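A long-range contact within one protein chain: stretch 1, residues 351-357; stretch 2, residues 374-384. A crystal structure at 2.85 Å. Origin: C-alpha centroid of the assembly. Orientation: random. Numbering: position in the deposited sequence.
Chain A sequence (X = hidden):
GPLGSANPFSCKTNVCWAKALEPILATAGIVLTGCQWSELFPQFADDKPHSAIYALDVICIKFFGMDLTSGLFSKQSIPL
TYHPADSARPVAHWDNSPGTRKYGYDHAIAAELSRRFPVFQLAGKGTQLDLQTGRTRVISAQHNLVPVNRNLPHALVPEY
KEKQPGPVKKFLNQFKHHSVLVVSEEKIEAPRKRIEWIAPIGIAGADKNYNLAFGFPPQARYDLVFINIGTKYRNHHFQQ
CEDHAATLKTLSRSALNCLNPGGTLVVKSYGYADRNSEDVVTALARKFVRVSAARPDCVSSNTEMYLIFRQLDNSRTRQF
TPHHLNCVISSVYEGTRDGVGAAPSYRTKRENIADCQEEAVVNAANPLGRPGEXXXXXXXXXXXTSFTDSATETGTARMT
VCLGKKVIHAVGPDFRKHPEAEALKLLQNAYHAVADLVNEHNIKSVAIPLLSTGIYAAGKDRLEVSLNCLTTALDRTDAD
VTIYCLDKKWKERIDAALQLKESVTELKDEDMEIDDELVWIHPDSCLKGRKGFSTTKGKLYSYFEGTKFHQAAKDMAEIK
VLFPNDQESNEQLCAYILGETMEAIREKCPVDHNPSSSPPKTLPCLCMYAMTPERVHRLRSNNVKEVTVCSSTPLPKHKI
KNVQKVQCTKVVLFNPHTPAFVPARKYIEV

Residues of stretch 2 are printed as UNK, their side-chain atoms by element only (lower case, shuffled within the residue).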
# COMPACT_ATOMS: atom_id res chain seq x y z
N GLU A 351 -28.53 -9.54 -20.83
CA GLU A 351 -29.84 -8.97 -20.52
C GLU A 351 -29.82 -7.44 -20.48
O GLU A 351 -28.77 -6.81 -20.65
CB GLU A 351 -30.31 -9.48 -19.15
CG GLU A 351 -30.23 -10.99 -18.96
CD GLU A 351 -31.51 -11.70 -19.37
OE1 GLU A 351 -32.52 -11.01 -19.66
OE2 GLU A 351 -31.51 -12.95 -19.39
N ASN A 352 -30.99 -6.86 -20.29
CA ASN A 352 -31.12 -5.42 -20.09
C ASN A 352 -30.66 -5.05 -18.69
O ASN A 352 -31.18 -5.57 -17.70
CB ASN A 352 -32.57 -4.98 -20.29
CG ASN A 352 -32.77 -3.50 -20.06
OD1 ASN A 352 -31.81 -2.75 -19.89
ND2 ASN A 352 -34.03 -3.06 -20.06
N ILE A 353 -29.68 -4.16 -18.60
CA ILE A 353 -29.06 -3.84 -17.32
C ILE A 353 -30.05 -3.22 -16.34
O ILE A 353 -29.87 -3.31 -15.12
CB ILE A 353 -27.84 -2.90 -17.50
CG1 ILE A 353 -26.91 -3.00 -16.29
CG2 ILE A 353 -28.30 -1.47 -17.74
CD1 ILE A 353 -25.64 -2.19 -16.44
N ALA A 354 -31.11 -2.61 -16.86
CA ALA A 354 -32.11 -1.99 -16.00
C ALA A 354 -32.74 -3.02 -15.06
O ALA A 354 -33.24 -2.67 -13.99
CB ALA A 354 -33.19 -1.32 -16.84
N ASP A 355 -32.70 -4.28 -15.47
CA ASP A 355 -33.32 -5.35 -14.69
C ASP A 355 -32.33 -6.03 -13.73
O ASP A 355 -32.67 -7.03 -13.09
CB ASP A 355 -33.96 -6.38 -15.63
CG ASP A 355 -35.26 -5.86 -16.27
OD1 ASP A 355 -36.06 -5.23 -15.55
OD2 ASP A 355 -35.46 -6.09 -17.48
N CYS A 356 -31.13 -5.49 -13.62
CA CYS A 356 -30.08 -6.13 -12.82
C CYS A 356 -30.50 -6.37 -11.36
O CYS A 356 -31.25 -5.58 -10.77
CB CYS A 356 -28.79 -5.30 -12.86
SG CYS A 356 -28.88 -3.67 -12.10
N GLN A 357 -30.02 -7.48 -10.80
CA GLN A 357 -30.24 -7.82 -9.40
C GLN A 357 -29.07 -7.41 -8.49
O GLN A 357 -29.13 -7.61 -7.28
CB GLN A 357 -30.49 -9.32 -9.26
CG GLN A 357 -31.83 -9.80 -9.81
CD GLN A 357 -33.01 -9.18 -9.08
OE1 GLN A 357 -33.17 -9.35 -7.87
NE2 GLN A 357 -33.84 -8.45 -9.82
N UNK A 374 -27.95 4.52 -24.91
CA UNK A 374 -26.98 3.59 -24.38
C UNK A 374 -27.65 2.83 -23.26
O UNK A 374 -28.88 2.83 -23.14
N UNK A 375 -26.84 2.16 -22.44
CA UNK A 375 -27.35 1.63 -21.18
C UNK A 375 -28.06 2.78 -20.47
O UNK A 375 -29.04 2.58 -19.75
c UNK A 375 -25.14 2.11 -20.08
c UNK A 375 -25.68 -0.21 -20.88
c UNK A 375 -26.23 1.07 -20.29
N UNK A 376 -27.53 3.99 -20.67
CA UNK A 376 -28.05 5.20 -20.03
C UNK A 376 -29.54 5.41 -20.29
O UNK A 376 -30.25 5.95 -19.44
s UNK A 376 -27.74 7.95 -19.68
c UNK A 376 -27.26 6.42 -20.49
N UNK A 377 -30.02 5.00 -21.46
CA UNK A 377 -31.44 5.08 -21.77
C UNK A 377 -32.24 4.24 -20.78
O UNK A 377 -33.22 4.70 -20.19
c UNK A 377 -33.39 3.88 -24.91
c UNK A 377 -31.71 4.57 -23.18
n UNK A 377 -36.25 5.09 -26.89
n UNK A 377 -34.73 4.11 -25.47
n UNK A 377 -34.05 5.71 -27.00
c UNK A 377 -35.01 4.97 -26.45
c UNK A 377 -33.19 4.55 -23.57
N UNK A 378 -31.81 2.99 -20.59
CA UNK A 378 -32.51 2.06 -19.71
C UNK A 378 -32.48 2.52 -18.26
O UNK A 378 -33.48 2.45 -17.55
c UNK A 378 -31.89 0.68 -19.83
N UNK A 379 -31.32 3.01 -17.84
CA UNK A 379 -31.13 3.45 -16.47
C UNK A 379 -31.99 4.67 -16.16
O UNK A 379 -32.56 4.78 -15.07
c UNK A 379 -29.40 4.23 -14.79
c UNK A 379 -27.35 2.57 -16.25
c UNK A 379 -29.63 3.72 -16.20
c UNK A 379 -28.84 2.43 -16.41
N UNK A 380 -32.11 5.58 -17.12
CA UNK A 380 -32.94 6.76 -16.93
C UNK A 380 -34.42 6.40 -16.86
O UNK A 380 -35.16 6.96 -16.05
c UNK A 380 -34.11 9.79 -17.42
o UNK A 380 -37.15 11.25 -18.81
c UNK A 380 -34.81 8.49 -19.29
c UNK A 380 -35.89 9.34 -19.48
c UNK A 380 -36.07 10.41 -18.63
c UNK A 380 -33.90 8.71 -18.26
c UNK A 380 -32.72 7.78 -18.06
c UNK A 380 -35.18 10.64 -17.60
N UNK A 381 -34.86 5.49 -17.72
CA UNK A 381 -36.27 5.12 -17.74
C UNK A 381 -36.69 4.43 -16.45
O UNK A 381 -37.79 4.67 -15.96
c UNK A 381 -36.48 4.95 -20.26
c UNK A 381 -36.59 4.23 -18.94
c UNK A 381 -37.05 2.85 -21.56
c UNK A 381 -37.34 4.34 -21.36
n UNK A 381 -38.15 2.16 -22.31
N UNK A 382 -35.85 3.56 -15.90
CA UNK A 382 -36.18 2.91 -14.62
C UNK A 382 -35.87 3.73 -13.36
O UNK A 382 -36.58 3.63 -12.36
c UNK A 382 -36.58 -2.53 -13.30
n UNK A 382 -36.50 -2.80 -12.00
c UNK A 382 -35.84 0.92 -13.16
c UNK A 382 -35.27 -0.46 -13.04
n UNK A 382 -37.24 -3.37 -14.10
n UNK A 382 -36.02 -1.44 -13.81
c UNK A 382 -35.53 1.55 -14.50
N UNK A 383 -34.79 4.51 -13.38
CA UNK A 383 -34.40 5.27 -12.19
C UNK A 383 -34.22 6.75 -12.49
O UNK A 383 -33.13 7.30 -12.30
c UNK A 383 -33.10 4.72 -11.60
n UNK A 383 -33.62 1.43 -9.98
c UNK A 383 -32.55 2.17 -11.81
c UNK A 383 -33.79 2.79 -10.06
c UNK A 383 -31.34 0.75 -13.31
c UNK A 383 -33.17 3.29 -11.16
c UNK A 383 -32.42 -0.26 -11.40
c UNK A 383 -31.66 -0.37 -12.53
c UNK A 383 -32.86 1.02 -11.04
c UNK A 383 -31.77 2.02 -12.96
N UNK A 384 -35.29 7.41 -12.95
CA UNK A 384 -35.21 8.82 -13.37
C UNK A 384 -34.60 9.74 -12.32
O UNK A 384 -33.76 10.57 -12.66
c UNK A 384 -37.35 7.92 -13.91
c UNK A 384 -36.67 9.20 -13.61
c UNK A 384 -36.65 6.87 -13.11

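Position 374 has no side-chain atoms, and its backbone angles (phi 137°, psi -165°) would jam a CB against the carbonyl oxygen of the preceding residue; it is Gly374, which does not reach stretch 1.

Position 375 carries three carbons, one bearing the other two. The fork begins at CB, which lies 4.2 Å from CG2 of Ile353, an apolar contact made by a short branched side chain: Val375.

At position 376 one carbon is followed by a sulfur, which identifies Cys376. Its CA-to-CB bond points away from stretch 1, and the sulfur is hydrogen-bonded elsewhere in the structure.

Position 377 shows three carbons, a nitrogen, and a carbon carrying two more nitrogens, the pattern of a guanidinium group. This is Arg377, extended with chi1 to chi3 all t and too far from stretch 1 to take part.

A single carbon at position 378 makes it Ala378. Its CB points toward stretch 1 and lies 3.8 Å from CB of Ala354 and 3.4 Å from OD1 of Asn352. The CA atoms of Ala354 and Ala378 are 5.5 Å apart, an approach in which both side chains are no more than a methyl group.

Position 379 has four carbons, forked at the first, with one arm two carbons long: Ile379. Its CA-to-CB bond runs sideways, but the longer arm brings CG1 to 4.2 Å from CG2 of Ile353, so that this one methyl group meets both Val375 and Ile379, one helical turn apart.

At position 380 a carbon leads to a six-carbon ring bearing an oxygen, hence Tyr380; at position 381 four carbons in a row end in nitrogen, hence Lys381. Neither touches stretch 1, and both meet a crystal neighbour.

Position 382 repeats the three carbons, nitrogen and guanidinium carbon with two nitrogens, but here the side chain starts toward stretch 1. It is Arg382, whose NH2 forms a salt bridge with OD1 of Asp355 at 2.6 Å. The O of Ala354 lies over one face of the guanidinium, 3.0 Å from NE, at an angle too poor for a hydrogen bond.

Position 383 bears one carbon and then fused five- and six-membered rings holding eight carbons and a nitrogen: Trp383, the first residue to leave helical geometry. Its CH2 comes within 3.1 Å of O of Ala354 and 4.3 Å of SG of Cys356, while Ile353 O lies at the ring edge.

Three carbons close a ring onto the backbone nitrogen at position 384, giving Pro384, which is remote from stretch 1.

The contact packs a short 3-10 segment against a helix and the residue that follows it. Asn352 steadies the segment by accepting a hydrogen bond at OD1 from N of Ala354 (3.1 Å). Ile353 and Ala354 supply most of the buried area on their side, and the salt bridge adds a charged link between two exposed residues. No hydrogen bond crosses between the stretches.

Stretch 2 374-384: GVCRAIYKRWP
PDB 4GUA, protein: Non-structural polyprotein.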